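Local coordinates for protein beta-galactosidase (Bacillus circulans subsp. alkalophilus, PDB 3TTY) that hydrolyses terminal beta-galactosidic linkages, binding galactose in a pocket of its TIM-barrel domain, as a glycoside hydrolase that assembles from three chains, at residues A[627-633]-A[668-674]. Sequence-based numbering, arbitrary orientation.
Sequences TSYLFVM and GVMILER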
# COMPACT_ATOMS: atom_id res chain seq x y z
N THR A 627 39.92 10.36 35.40
CA THR A 627 38.81 9.71 36.07
C THR A 627 37.86 9.01 35.09
O THR A 627 37.49 9.57 34.06
CB THR A 627 38.03 10.70 36.95
OG1 THR A 627 38.92 11.30 37.90
CG2 THR A 627 36.90 9.99 37.69
N SER A 628 37.47 7.79 35.43
CA SER A 628 36.58 7.01 34.58
C SER A 628 35.20 6.84 35.20
O SER A 628 35.07 6.37 36.33
CB SER A 628 37.18 5.63 34.31
OG SER A 628 36.15 4.67 34.16
N TYR A 629 34.16 7.22 34.45
CA TYR A 629 32.79 7.01 34.87
C TYR A 629 32.14 5.85 34.12
O TYR A 629 31.94 5.92 32.90
CB TYR A 629 31.97 8.28 34.69
CG TYR A 629 32.57 9.44 35.44
CD1 TYR A 629 32.48 9.51 36.82
CD2 TYR A 629 33.24 10.45 34.76
CE1 TYR A 629 33.04 10.57 37.52
CE2 TYR A 629 33.81 11.51 35.46
CZ TYR A 629 33.70 11.56 36.84
OH TYR A 629 34.26 12.61 37.54
N LEU A 630 31.81 4.78 34.85
CA LEU A 630 31.10 3.66 34.25
C LEU A 630 29.60 3.83 34.46
O LEU A 630 29.12 3.75 35.59
CB LEU A 630 31.53 2.32 34.84
CG LEU A 630 32.96 1.85 34.63
CD1 LEU A 630 33.04 0.35 34.89
CD2 LEU A 630 33.41 2.17 33.23
N PHE A 631 28.89 4.06 33.36
CA PHE A 631 27.44 4.14 33.40
C PHE A 631 26.86 2.74 33.32
O PHE A 631 26.99 2.06 32.30
CB PHE A 631 26.93 5.03 32.27
CG PHE A 631 27.29 6.49 32.43
CD1 PHE A 631 26.34 7.41 32.84
CD2 PHE A 631 28.58 6.92 32.19
CE1 PHE A 631 26.67 8.74 33.01
CE2 PHE A 631 28.92 8.26 32.35
CZ PHE A 631 27.96 9.18 32.77
N VAL A 632 26.23 2.29 34.40
CA VAL A 632 25.63 0.97 34.43
C VAL A 632 24.13 1.12 34.39
O VAL A 632 23.54 1.82 35.20
CB VAL A 632 26.01 0.19 35.69
CG1 VAL A 632 25.47 -1.23 35.59
CG2 VAL A 632 27.51 0.19 35.87
N MET A 633 23.51 0.44 33.42
CA MET A 633 22.11 0.67 33.13
C MET A 633 21.39 -0.64 32.93
O MET A 633 21.67 -1.38 32.00
CB MET A 633 21.99 1.60 31.92
CG MET A 633 22.67 2.94 32.21
SD MET A 633 23.11 3.93 30.79
CE MET A 633 24.37 2.92 30.01
N GLY A 668 17.41 0.33 36.83
CA GLY A 668 18.32 1.10 37.66
C GLY A 668 19.49 1.69 36.89
O GLY A 668 19.81 1.25 35.80
N VAL A 669 20.11 2.71 37.48
CA VAL A 669 21.29 3.33 36.90
C VAL A 669 22.31 3.57 38.01
O VAL A 669 21.96 4.09 39.07
CB VAL A 669 20.95 4.69 36.23
CG1 VAL A 669 22.21 5.41 35.76
CG2 VAL A 669 19.99 4.50 35.07
N MET A 670 23.55 3.18 37.76
CA MET A 670 24.65 3.52 38.64
C MET A 670 25.71 4.19 37.79
O MET A 670 25.86 3.89 36.61
CB MET A 670 25.24 2.26 39.29
CG MET A 670 24.19 1.32 39.92
SD MET A 670 24.86 -0.26 40.49
CE MET A 670 26.08 0.32 41.66
N ILE A 671 26.43 5.12 38.39
CA ILE A 671 27.55 5.76 37.73
C ILE A 671 28.77 5.58 38.62
O ILE A 671 29.00 6.35 39.56
CB ILE A 671 27.29 7.25 37.47
CG1 ILE A 671 25.96 7.44 36.73
CG2 ILE A 671 28.43 7.87 36.70
CD1 ILE A 671 25.57 8.88 36.58
N LEU A 672 29.55 4.54 38.33
CA LEU A 672 30.71 4.20 39.13
C LEU A 672 31.86 5.12 38.82
O LEU A 672 32.29 5.20 37.67
CB LEU A 672 31.11 2.75 38.87
CG LEU A 672 30.43 1.68 39.72
CD1 LEU A 672 29.22 2.22 40.49
CD2 LEU A 672 30.07 0.47 38.87
N GLU A 673 32.36 5.81 39.83
CA GLU A 673 33.52 6.69 39.70
C GLU A 673 34.79 5.95 40.09
O GLU A 673 34.94 5.53 41.24
CB GLU A 673 33.34 7.94 40.57
CG GLU A 673 34.48 8.94 40.50
CD GLU A 673 34.23 10.16 41.37
OE1 GLU A 673 33.97 9.97 42.58
OE2 GLU A 673 34.29 11.30 40.86
N ARG A 674 35.71 5.79 39.14
CA ARG A 674 36.97 5.09 39.39
C ARG A 674 38.14 5.76 38.66
O ARG A 674 37.99 6.85 38.10
CB ARG A 674 36.85 3.62 38.98
CG ARG A 674 36.34 3.42 37.57
CD ARG A 674 36.39 1.96 37.16
NE ARG A 674 36.23 1.78 35.72
CZ ARG A 674 37.24 1.75 34.84
NH1 ARG A 674 38.50 1.88 35.26
NH2 ARG A 674 37.00 1.57 33.55
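Thr627 lays its CG2 methyl against the carbonyl oxygen of Arg674, 3.3 Å from CG2 to O, where strands 627-633 and 669-674 run antiparallel. Ser628 and Arg674 form the first hydrogen-bonded pair, each backbone N donating to the other's O. On the same face the Arg674 side chain reaches across to the opposite strand: CG sits between the backbone N and the carbonyl carbon (chi1 52°), and the extended chain brings the guanidinium over Ser628, whose OG lies above one face of the group, 3.2 Å from CZ. The approach is a close face contact, with angles too poor for a hydrogen bond; both polar groups instead turn to Glu621 on strand 617-624, Ser628 OG by a hydrogen bond and Arg674 NH2 by a salt bridge. Tyr629, on the other face, runs alongside Glu673, with OE2 at the ring edge, 3.6 Å from CE1, while OE1 forms a salt bridge with Arg650 NE. Leu630 and Leu672 exchange two backbone bonds, and Leu630 CG meets the guanidinium edge, 3.4 Å from Arg674 NE. The Phe631 ring takes Ile671 CG2 over its centre, 4.2 Å from the centroid, in a CH-pi contact; Ile671 CD1 also touches CE1 at 3.7 Å. Val632 pairs with Met670 through the last two backbone bonds and reaches Leu672 CD2 with CG2. Met633 CG then meets Val669 CG2 more loosely, at 4.2 Å. The face bearing Phe631 and Met633 packs on helix 326-336 of the TIM-barrel domain. Six backbone hydrogen bonds thus join two adjacent inner strands of the five-stranded antiparallel sheet in the small C-terminal domain of this beta-galactosidase.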